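Local coordinates for redox-sensing transcriptional repressor Rex (Thermoanaerobacter ethanolicus, PDB 3WG9), which probably represses transcription in response to the cellular NADH/NAD(+) redox state, pairing a winged-helix DNA-binding domain with a Rossmann domain in a homodimer, at residues I12-L15 with P16-R20; H19-L22 with E23-K27; Y72-L75 with T76-G80; Y102-F105 with E106-G109. All coordinates share one frame; numbering follows the deposited sequence.

Overall arrangement
Interactions 1 and 2 follow one another along helix 9-27 of the DNA-binding domain and share His19 and Arg20, their centres about 11 Å apart. Interaction 3 lies on helix 68-78, which packs against that helix: His19 reaches Thr76, Glu23 reaches Tyr72, and leucines fill the seam between them. Interaction 4 stands apart, in the loop between helix 94-102 and strand 110-117 of the Rossmann domain, with nearest atoms about 7 Å from each of the others. Interaction 1 is the buried one, interactions 2 and 3 are partly buried, and interaction 4 is at the surface. Regular helical bonds dominate the first three; an irregular turn and a sulfate ion mark the fourth. All four touch the second subunit.

Interaction 1: residues I12-L15 with P16-R20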
loop_
_atom_site.group_PDB
_atom_site.type_symbol
_atom_site.label_atom_id
_atom_site.label_comp_id
_atom_site.label_asym_id
_atom_site.label_seq_id
_atom_site.Cartn_x
_atom_site.Cartn_y
_atom_site.Cartn_z
ATOM N N ILE B 12 -15.118 2.598 0.441
ATOM C CA ILE B 12 -14.466 1.876 -0.697
ATOM C C ILE B 12 -13.162 1.260 -0.212
ATOM O O ILE B 12 -12.828 0.159 -0.594
ATOM C CB ILE B 12 -14.218 2.852 -1.851
ATOM C CG1 ILE B 12 -15.560 3.248 -2.465
ATOM C CG2 ILE B 12 -13.204 2.265 -2.977
ATOM C CD1 ILE B 12 -15.395 4.517 -3.433
ATOM N N ARG B 13 -12.414 1.943 0.652
ATOM C CA ARG B 13 -11.136 1.370 1.104
ATOM C C ARG B 13 -11.282 0.224 2.100
ATOM O O ARG B 13 -10.372 -0.575 2.246
ATOM C CB ARG B 13 -10.228 2.426 1.767
ATOM C CG ARG B 13 -9.775 3.510 0.717
ATOM C CD ARG B 13 -8.504 4.244 1.139
ATOM N NE ARG B 13 -8.139 5.266 0.155
ATOM C CZ ARG B 13 -7.457 4.997 -0.967
ATOM N NH1 ARG B 13 -7.100 3.736 -1.291
ATOM N NH2 ARG B 13 -7.083 6.001 -1.737
ATOM N N ARG B 14 -12.437 0.092 2.761
ATOM C CA ARG B 14 -12.645 -1.122 3.555
ATOM C C ARG B 14 -13.008 -2.322 2.712
ATOM O O ARG B 14 -12.797 -3.482 3.142
ATOM C CB ARG B 14 -13.764 -0.925 4.591
ATOM C CG ARG B 14 -13.334 0.047 5.694
ATOM C CD ARG B 14 -14.388 0.140 6.851
ATOM N NE ARG B 14 -15.618 0.850 6.478
ATOM C CZ ARG B 14 -15.852 2.129 6.686
ATOM N NH1 ARG B 14 -14.908 2.908 7.236
ATOM N NH2 ARG B 14 -17.014 2.647 6.322
ATOM N N LEU B 15 -13.641 -2.098 1.567
ATOM C CA LEU B 15 -14.133 -3.264 0.782
ATOM C C LEU B 15 -13.075 -4.282 0.361
ATOM O O LEU B 15 -13.337 -5.489 0.381
ATOM C CB LEU B 15 -14.964 -2.827 -0.452
ATOM C CG LEU B 15 -16.203 -1.939 -0.162
ATOM C CD1 LEU B 15 -16.839 -1.392 -1.442
ATOM C CD2 LEU B 15 -17.281 -2.776 0.617
ATOM N N PRO B 16 -11.911 -3.821 -0.155
ATOM C CA PRO B 16 -10.873 -4.824 -0.445
ATOM C C PRO B 16 -10.371 -5.575 0.788
ATOM O O PRO B 16 -9.960 -6.718 0.635
ATOM C CB PRO B 16 -9.747 -4.022 -1.138
ATOM C CG PRO B 16 -10.493 -2.723 -1.607
ATOM C CD PRO B 16 -11.477 -2.465 -0.501
ATOM N N ARG B 17 -10.338 -4.925 1.944
ATOM C CA ARG B 17 -9.976 -5.625 3.187
ATOM C C ARG B 17 -11.000 -6.738 3.470
ATOM O O ARG B 17 -10.621 -7.887 3.749
ATOM C CB ARG B 17 -9.906 -4.662 4.364
ATOM C CG ARG B 17 -8.926 -3.475 4.179
ATOM C CD ARG B 17 -8.915 -2.607 5.458
ATOM N NE ARG B 17 -8.591 -3.436 6.621
ATOM C CZ ARG B 17 -9.218 -3.364 7.800
ATOM N NH1 ARG B 17 -10.213 -2.509 7.989
ATOM N NH2 ARG B 17 -8.821 -4.133 8.800
ATOM N N TYR B 18 -12.308 -6.476 3.283
ATOM C CA TYR B 18 -13.243 -7.606 3.501
ATOM C C TYR B 18 -12.985 -8.722 2.504
ATOM O O TYR B 18 -12.961 -9.915 2.869
ATOM C CB TYR B 18 -14.684 -7.143 3.348
ATOM C CG TYR B 18 -15.081 -5.975 4.226
ATOM C CD1 TYR B 18 -14.567 -5.803 5.510
ATOM C CD2 TYR B 18 -16.039 -5.082 3.786
ATOM C CE1 TYR B 18 -14.977 -4.743 6.322
ATOM C CE2 TYR B 18 -16.484 -4.056 4.597
ATOM C CZ TYR B 18 -15.945 -3.869 5.854
ATOM O OH TYR B 18 -16.388 -2.779 6.583
ATOM N N HIS B 19 -12.765 -8.361 1.232
ATOM C CA HIS B 19 -12.591 -9.354 0.149
ATOM C C HIS B 19 -11.358 -10.242 0.452
ATOM O O HIS B 19 -11.363 -11.470 0.319
ATOM C CB HIS B 19 -12.348 -8.553 -1.155
ATOM C CG HIS B 19 -12.243 -9.389 -2.386
ATOM N ND1 HIS B 19 -11.031 -9.780 -2.928
ATOM C CD2 HIS B 19 -13.200 -9.911 -3.188
ATOM C CE1 HIS B 19 -11.247 -10.494 -4.019
ATOM N NE2 HIS B 19 -12.556 -10.593 -4.199
ATOM N N ARG B 20 -10.267 -9.618 0.843
ATOM C CA ARG B 20 -9.012 -10.346 1.100
ATOM C C ARG B 20 -9.133 -11.322 2.305
ATOM O O ARG B 20 -8.593 -12.420 2.302
ATOM C CB ARG B 20 -7.922 -9.286 1.418
ATOM C CG ARG B 20 -6.463 -9.840 1.574
ATOM C CD ARG B 20 -5.379 -8.722 1.439
ATOM N NE ARG B 20 -5.713 -7.477 2.118
ATOM C CZ ARG B 20 -5.586 -7.260 3.430
ATOM N NH1 ARG B 20 -5.164 -8.243 4.208
ATOM N NH2 ARG B 20 -5.902 -6.080 3.999
#
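Tyr18 lays its ring beside the Arg14 side chain one helical turn earlier, the two pointing the same way. Its OH lies 3.5 Å from Arg14 CD, near the plane of the guanidinium and at its edge, while the guanidinium and ring planes are turned 43° apart. With CG anti to its own carbonyl carbon (chi1 -55°), the ring folds back along the helix until one face sits over Arg14 O, which stands 3.5 Å above its centre. Arg14 O also accepts Tyr18 N at 3.0 Å. Asp52 takes both the tyrosine hydroxyl and the Arg14 NE, joining this part of helix 9-27 to helix 46-54 of the winged-helix domain. An arginine suits the place, since its CB and CD pack at the hydroxyl end of the ring and it still delivers charge to Asp52. Leu15, buried against Leu75 and Ile78 of helix 68-78, offers CD2 to Tyr18 CD2 at 4.1 Å. Pro16 has no N-H to give the preceding turn, and the helix kinks there; its CD lies 3.0 Å from Ile12 O instead. From Tyr18 on, the regular bonds are back: His19 N donates to Leu15 O at 3.0 Å.

Interaction 2: residues H19-L22 with E23-K27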
loop_
_atom_site.group_PDB
_atom_site.type_symbol
_atom_site.label_atom_id
_atom_site.label_comp_id
_atom_site.label_asym_id
_atom_site.label_seq_id
_atom_site.Cartn_x
_atom_site.Cartn_y
_atom_site.Cartn_z
ATOM N N HIS B 19 -12.765 -8.361 1.232
ATOM C CA HIS B 19 -12.591 -9.354 0.149
ATOM C C HIS B 19 -11.358 -10.242 0.452
ATOM O O HIS B 19 -11.363 -11.470 0.319
ATOM C CB HIS B 19 -12.348 -8.553 -1.155
ATOM C CG HIS B 19 -12.243 -9.389 -2.386
ATOM N ND1 HIS B 19 -11.031 -9.780 -2.928
ATOM C CD2 HIS B 19 -13.200 -9.911 -3.188
ATOM C CE1 HIS B 19 -11.247 -10.494 -4.019
ATOM N NE2 HIS B 19 -12.556 -10.593 -4.199
ATOM N N ARG B 20 -10.267 -9.618 0.843
ATOM C CA ARG B 20 -9.012 -10.346 1.100
ATOM C C ARG B 20 -9.133 -11.322 2.305
ATOM O O ARG B 20 -8.593 -12.420 2.302
ATOM C CB ARG B 20 -7.922 -9.286 1.418
ATOM C CG ARG B 20 -6.463 -9.840 1.574
ATOM C CD ARG B 20 -5.379 -8.722 1.439
ATOM N NE ARG B 20 -5.713 -7.477 2.118
ATOM C CZ ARG B 20 -5.586 -7.260 3.430
ATOM N NH1 ARG B 20 -5.164 -8.243 4.208
ATOM N NH2 ARG B 20 -5.902 -6.080 3.999
ATOM N N TYR B 21 -9.815 -10.901 3.356
ATOM C CA TYR B 21 -10.030 -11.755 4.509
ATOM C C TYR B 21 -10.954 -12.954 4.192
ATOM O O TYR B 21 -10.603 -14.080 4.557
ATOM C CB TYR B 21 -10.515 -10.982 5.734
ATOM C CG TYR B 21 -10.736 -11.869 6.935
ATOM C CD1 TYR B 21 -9.706 -12.689 7.407
ATOM C CD2 TYR B 21 -11.960 -11.907 7.595
ATOM C CE1 TYR B 21 -9.873 -13.532 8.483
ATOM C CE2 TYR B 21 -12.140 -12.758 8.706
ATOM C CZ TYR B 21 -11.084 -13.563 9.140
ATOM O OH TYR B 21 -11.204 -14.405 10.227
ATOM N N LEU B 22 -12.072 -12.717 3.498
ATOM C CA LEU B 22 -12.957 -13.759 2.959
ATOM C C LEU B 22 -12.289 -14.750 1.994
ATOM O O LEU B 22 -12.644 -15.944 1.950
ATOM C CB LEU B 22 -14.154 -13.123 2.258
ATOM C CG LEU B 22 -15.193 -12.674 3.302
ATOM C CD1 LEU B 22 -16.056 -11.550 2.764
ATOM C CD2 LEU B 22 -16.047 -13.840 3.776
ATOM N N GLU B 23 -11.380 -14.244 1.164
ATOM C CA GLU B 23 -10.602 -15.097 0.285
ATOM C C GLU B 23 -9.810 -16.141 1.085
ATOM O O GLU B 23 -9.792 -17.324 0.743
ATOM C CB GLU B 23 -9.692 -14.231 -0.608
ATOM C CG GLU B 23 -9.009 -14.992 -1.713
ATOM C CD GLU B 23 -8.272 -14.022 -2.654
ATOM O OE1 GLU B 23 -7.052 -13.838 -2.478
ATOM O OE2 GLU B 23 -8.916 -13.384 -3.502
ATOM N N GLU B 24 -9.206 -15.721 2.189
ATOM C CA GLU B 24 -8.416 -16.605 3.023
ATOM C C GLU B 24 -9.296 -17.674 3.672
ATOM O O GLU B 24 -8.948 -18.850 3.649
ATOM C CB GLU B 24 -7.672 -15.778 4.056
ATOM C CG GLU B 24 -6.864 -16.546 5.117
ATOM C CD GLU B 24 -6.257 -15.582 6.140
ATOM O OE1 GLU B 24 -6.411 -15.788 7.369
ATOM O OE2 GLU B 24 -5.679 -14.562 5.703
ATOM N N LEU B 25 -10.460 -17.274 4.175
ATOM C CA LEU B 25 -11.451 -18.200 4.727
ATOM C C LEU B 25 -11.981 -19.155 3.660
ATOM O O LEU B 25 -12.179 -20.341 3.920
ATOM C CB LEU B 25 -12.624 -17.430 5.368
ATOM C CG LEU B 25 -12.484 -16.428 6.523
ATOM C CD1 LEU B 25 -13.823 -15.749 6.779
ATOM C CD2 LEU B 25 -11.960 -17.043 7.823
ATOM N N LEU B 26 -12.240 -18.645 2.468
ATOM C CA LEU B 26 -12.717 -19.478 1.394
ATOM C C LEU B 26 -11.649 -20.510 1.001
ATOM O O LEU B 26 -11.968 -21.675 0.748
ATOM C CB LEU B 26 -13.162 -18.633 0.196
ATOM C CG LEU B 26 -13.692 -19.416 -0.999
ATOM C CD1 LEU B 26 -15.093 -20.019 -0.777
ATOM C CD2 LEU B 26 -13.655 -18.499 -2.210
ATOM N N LYS B 27 -10.381 -20.110 1.026
ATOM C CA LYS B 27 -9.299 -21.050 0.751
ATOM C C LYS B 27 -9.198 -22.154 1.806
ATOM O O LYS B 27 -8.862 -23.287 1.474
ATOM C CB LYS B 27 -7.968 -20.317 0.654
ATOM C CG LYS B 27 -7.003 -20.921 -0.337
ATOM C CD LYS B 27 -6.166 -19.803 -0.956
ATOM C CE LYS B 27 -7.033 -18.575 -1.288
ATOM N NZ LYS B 27 -6.270 -17.456 -1.970
#
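Tyr21 and Leu25 cross at an angle, the leucine lying over one face of the phenol ring with CG 4.1 Å above its plane and displaced toward the rim. Both belong to helix 9-27, which enters the predicted helix-turn-helix of this winged-helix domain. Tyr21 holds CG anti to its backbone N (chi1 -180°), which swings the ring along the helix toward the next turn, where Leu25 CD2 meets the OH at 3.6 Å. A branched leucine suits this spot: CD2 covers the phenol end while CD1 reaches both Tyr21 CE2 and Leu22 CD2, the latter at 4.2 Å. Ile33 of strand 32-33 touches both Tyr21 and Leu25, so the pair joins the helix to the antiparallel sheet. The Glu24 carboxylate comes to the edge of the Tyr21 ring; Glu24 binds zinc in a crystal structure of this protein, though none is bound to this chain. On the flank facing helix 68-78, His19 and Glu23 meet with ring and carboxylate planes 76° apart. Each has a polar partner on that helix, Thr76 for the histidine and Tyr72 for Glu23 OE2. Between the two the approach is through carbon, His19 CE1 lying 3.7 Å from Glu23 OE2.

Interaction 3: residues Y72-L75 with T76-G80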
loop_
_atom_site.group_PDB
_atom_site.type_symbol
_atom_site.label_atom_id
_atom_site.label_comp_id
_atom_site.label_asym_id
_atom_site.label_seq_id
_atom_site.Cartn_x
_atom_site.Cartn_y
_atom_site.Cartn_z
ATOM N N TYR B 72 -17.976 -13.438 -0.337
ATOM C CA TYR B 72 -16.785 -13.280 -1.162
ATOM C C TYR B 72 -17.136 -12.962 -2.614
ATOM O O TYR B 72 -16.578 -12.021 -3.213
ATOM C CB TYR B 72 -15.882 -14.517 -1.092
ATOM C CG TYR B 72 -14.700 -14.408 -2.006
ATOM C CD1 TYR B 72 -13.599 -13.618 -1.633
ATOM C CD2 TYR B 72 -14.686 -15.045 -3.256
ATOM C CE1 TYR B 72 -12.498 -13.495 -2.468
ATOM C CE2 TYR B 72 -13.565 -14.907 -4.114
ATOM C CZ TYR B 72 -12.482 -14.149 -3.681
ATOM O OH TYR B 72 -11.358 -13.971 -4.462
ATOM N N ASN B 73 -18.043 -13.747 -3.202
ATOM C CA ASN B 73 -18.412 -13.520 -4.593
ATOM C C ASN B 73 -19.104 -12.174 -4.805
ATOM O O ASN B 73 -18.885 -11.524 -5.834
ATOM C CB ASN B 73 -19.255 -14.681 -5.175
ATOM C CG ASN B 73 -18.454 -15.964 -5.340
ATOM O OD1 ASN B 73 -17.241 -15.946 -5.503
ATOM N ND2 ASN B 73 -19.141 -17.095 -5.294
ATOM N N ASN B 74 -19.917 -11.753 -3.844
ATOM C CA ASN B 74 -20.541 -10.423 -3.850
ATOM C C ASN B 74 -19.447 -9.331 -3.865
ATOM O O ASN B 74 -19.485 -8.432 -4.698
ATOM C CB ASN B 74 -21.438 -10.260 -2.605
ATOM C CG ASN B 74 -22.221 -8.921 -2.554
ATOM O OD1 ASN B 74 -22.707 -8.408 -3.557
ATOM N ND2 ASN B 74 -22.377 -8.385 -1.338
ATOM N N LEU B 75 -18.480 -9.431 -2.961
ATOM C CA LEU B 75 -17.397 -8.445 -2.926
ATOM C C LEU B 75 -16.561 -8.390 -4.222
ATOM O O LEU B 75 -16.173 -7.325 -4.695
ATOM C CB LEU B 75 -16.546 -8.712 -1.712
ATOM C CG LEU B 75 -17.271 -8.288 -0.440
ATOM C CD1 LEU B 75 -16.585 -8.966 0.738
ATOM C CD2 LEU B 75 -17.230 -6.743 -0.329
ATOM N N THR B 76 -16.349 -9.538 -4.838
ATOM C CA THR B 76 -15.644 -9.586 -6.102
ATOM C C THR B 76 -16.361 -8.753 -7.145
ATOM O O THR B 76 -15.736 -7.977 -7.889
ATOM C CB THR B 76 -15.537 -11.040 -6.635
ATOM O OG1 THR B 76 -14.723 -11.789 -5.732
ATOM C CG2 THR B 76 -14.872 -11.053 -8.028
ATOM N N LYS B 77 -17.680 -8.940 -7.227
ATOM C CA LYS B 77 -18.533 -8.178 -8.132
ATOM C C LYS B 77 -18.513 -6.687 -7.803
ATOM O O LYS B 77 -18.422 -5.843 -8.693
ATOM C CB LYS B 77 -19.992 -8.698 -8.034
ATOM C CG LYS B 77 -21.041 -7.824 -8.773
ATOM C CD LYS B 77 -22.530 -8.278 -8.664
ATOM C CE LYS B 77 -23.096 -7.951 -7.282
ATOM N NZ LYS B 77 -24.443 -7.310 -7.262
ATOM N N ILE B 78 -18.684 -6.353 -6.521
ATOM C CA ILE B 78 -18.737 -4.938 -6.104
ATOM C C ILE B 78 -17.401 -4.251 -6.471
ATOM O O ILE B 78 -17.383 -3.078 -6.887
ATOM C CB ILE B 78 -18.963 -4.846 -4.569
ATOM C CG1 ILE B 78 -20.421 -5.181 -4.248
ATOM C CG2 ILE B 78 -18.675 -3.451 -4.021
ATOM C CD1 ILE B 78 -20.539 -5.556 -2.727
ATOM N N LEU B 79 -16.314 -4.987 -6.352
ATOM C CA LEU B 79 -14.963 -4.397 -6.608
ATOM C C LEU B 79 -14.604 -4.365 -8.086
ATOM O O LEU B 79 -13.495 -3.924 -8.429
ATOM C CB LEU B 79 -13.871 -5.184 -5.861
ATOM C CG LEU B 79 -14.013 -4.958 -4.363
ATOM C CD1 LEU B 79 -13.189 -6.007 -3.636
ATOM C CD2 LEU B 79 -13.568 -3.538 -4.028
ATOM N N GLY B 80 -15.545 -4.803 -8.940
ATOM C CA GLY B 80 -15.372 -4.786 -10.412
ATOM C C GLY B 80 -14.360 -5.812 -10.867
ATOM O O GLY B 80 -13.869 -5.738 -12.008
HETATM O O HOH W 1 -15.989 -14.344 -7.594
#
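Thr76 OG1 is a polar atom with several neighbours: Tyr72 O lies 3.1 Å away, His19 NE2 of helix 9-27 is hydrogen-bonded to it, and a water approaches more weakly at 3.4 Å. The same water donates to Asn73 OD1, a weak link between that exposed amide and the threonine. With OG1 anti to the carbonyl carbon (chi1 -65°), the hydroxyl turns back over the preceding turn, where it stands 3.7 Å above one face of the Tyr72 ring, toward the rim. Threonine fits here because its short hydroxyl lies near both Tyr72 O and His19 NE2; which of them receives its proton stays open. Tyr72 O also accepts Thr76 N at 3.0 Å. Further along, Ile78 CD1 packs against the Asn74 amide, 3.6 Å from ND2. Leu79 N to Leu75 O makes the last regular turn. Gly80, at positive phi (71°), then ends helix 68-78 in a Schellman motif, its N bonded to Lys77 O at 3.1 Å; a residue without a side chain adopts that shape readily. With the Tyr72 hydroxyl bonded to Glu23, the Thr76 hydroxyl implies a polar, directional docking on helix 9-27, beside the apolar contacts of Leu75.

Interaction 4: residues Y102-F105 with E106-G109; sequences YTSF and EKSG. With SO4 (sulfate ion), chain E.
Glu106 runs alongside Tyr102, the two side chains pointing the same way. Its CB starts beside the backbone, 3.7 Å from Thr103 CA. CG then meets the tyrosine ring obliquely, 3.6 Å from CE2. A bend at chi2 (-37°) curls the chain so that CD, OE1 and OE2 all have Phe105 O as neighbour, OE2 at 3.1 Å, and the carboxylate plane ends 51° from that of the ring. Glutamate suits the place in that its methylene groups can line an aromatic ring; the carboxylate against the Phe105 carbonyl oxygen is not a favourable pairing. The turn carrying these residues leads from helix 94-102 into strand 110-117, a helix-to-strand connection of the Rossmann domain. Tyr102 itself binds NAD(+) in a crystal structure of this protein, though none is bound to this chain here. Its hydroxyl points to a sulfate ion, probably from the crystallisation liquor, but is modelled implausibly close to O1, so the detail of that bond is doubtful. Ser196 and His194 of the second subunit hydrogen-bond this sulfate, placing the ring at the dimer interface. At the other end of the turn, Lys107 N approaches Ser104 O from well above the carbonyl plane, a doubtful bond.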
loop_
_atom_site.group_PDB
_atom_site.type_symbol
_atom_site.label_atom_id
_atom_site.label_comp_id
_atom_site.label_asym_id
_atom_site.label_seq_id
_atom_site.Cartn_x
_atom_site.Cartn_y
_atom_site.Cartn_z
ATOM N N TYR B 102 3.849 -8.527 -10.124
ATOM C CA TYR B 102 2.719 -8.569 -9.182
ATOM C C TYR B 102 1.346 -8.646 -9.906
ATOM O O TYR B 102 0.460 -9.421 -9.527
ATOM C CB TYR B 102 2.777 -7.339 -8.250
ATOM C CG TYR B 102 1.690 -7.319 -7.210
ATOM C CD1 TYR B 102 1.892 -7.952 -5.989
ATOM C CD2 TYR B 102 0.450 -6.656 -7.437
ATOM C CE1 TYR B 102 0.862 -7.995 -5.011
ATOM C CE2 TYR B 102 -0.577 -6.662 -6.454
ATOM C CZ TYR B 102 -0.349 -7.349 -5.241
ATOM O OH TYR B 102 -1.277 -7.414 -4.215
ATOM N N THR B 103 1.186 -7.865 -10.971
ATOM C CA THR B 103 -0.091 -7.783 -11.678
ATOM C C THR B 103 -0.434 -8.839 -12.745
ATOM O O THR B 103 -1.494 -8.719 -13.362
ATOM C CB THR B 103 -0.405 -6.353 -12.206
ATOM O OG1 THR B 103 0.538 -5.951 -13.194
ATOM C CG2 THR B 103 -0.424 -5.328 -11.073
ATOM N N SER B 104 0.402 -9.875 -12.927
ATOM C CA SER B 104 -0.108 -11.245 -13.300
ATOM C C SER B 104 -0.520 -12.218 -12.152
ATOM O O SER B 104 -1.435 -13.035 -12.311
ATOM C CB SER B 104 0.761 -11.971 -14.330
ATOM O OG SER B 104 2.108 -11.571 -14.219
ATOM N N PHE B 105 0.131 -12.119 -10.996
ATOM C CA PHE B 105 -0.483 -12.599 -9.752
ATOM C C PHE B 105 -1.737 -11.790 -9.413
ATOM O O PHE B 105 -2.356 -11.999 -8.371
ATOM C CB PHE B 105 0.536 -12.618 -8.601
ATOM C CG PHE B 105 1.502 -13.774 -8.684
ATOM C CD1 PHE B 105 1.059 -15.087 -8.475
ATOM C CD2 PHE B 105 2.845 -13.565 -9.011
ATOM C CE1 PHE B 105 1.950 -16.177 -8.573
ATOM C CE2 PHE B 105 3.746 -14.640 -9.099
ATOM C CZ PHE B 105 3.299 -15.945 -8.885
ATOM N N GLU B 106 -2.050 -10.842 -10.300
ATOM C CA GLU B 106 -3.318 -10.112 -10.403
ATOM C C GLU B 106 -3.777 -10.008 -11.876
ATOM O O GLU B 106 -4.614 -9.150 -12.193
ATOM C CB GLU B 106 -3.192 -8.660 -9.886
ATOM C CG GLU B 106 -3.002 -8.441 -8.394
ATOM C CD GLU B 106 -3.781 -9.419 -7.553
ATOM O OE1 GLU B 106 -4.857 -9.881 -7.994
ATOM O OE2 GLU B 106 -3.310 -9.737 -6.444
ATOM N N LYS B 107 -3.205 -10.804 -12.787
ATOM C CA LYS B 107 -3.552 -10.664 -14.201
ATOM C C LYS B 107 -4.890 -11.322 -14.388
ATOM O O LYS B 107 -5.599 -11.066 -15.369
ATOM C CB LYS B 107 -2.511 -11.266 -15.166
ATOM C CG LYS B 107 -2.668 -10.812 -16.640
ATOM C CD LYS B 107 -1.317 -10.584 -17.341
ATOM C CE LYS B 107 -0.632 -9.269 -16.917
ATOM N NZ LYS B 107 0.831 -9.454 -16.628
ATOM N N SER B 108 -5.272 -12.160 -13.439
ATOM C CA SER B 108 -6.692 -12.254 -13.274
ATOM C C SER B 108 -7.074 -10.778 -13.113
ATOM O O SER B 108 -6.960 -10.203 -12.031
ATOM C CB SER B 108 -7.075 -13.108 -12.079
ATOM O OG SER B 108 -6.707 -14.445 -12.359
ATOM N N GLY B 109 -7.412 -10.160 -14.242
ATOM C CA GLY B 109 -8.280 -8.990 -14.254
ATOM C C GLY B 109 -7.540 -7.830 -14.852
ATOM O O GLY B 109 -8.096 -7.046 -15.613
HETATM S S SO4 E . -2.093 -8.789 -1.311
HETATM O O1 SO4 E . -1.042 -8.800 -2.342
HETATM O O2 SO4 E . -1.555 -8.905 0.067
HETATM O O3 SO4 E . -2.788 -7.507 -1.442
HETATM O O4 SO4 E . -3.082 -9.854 -1.542
#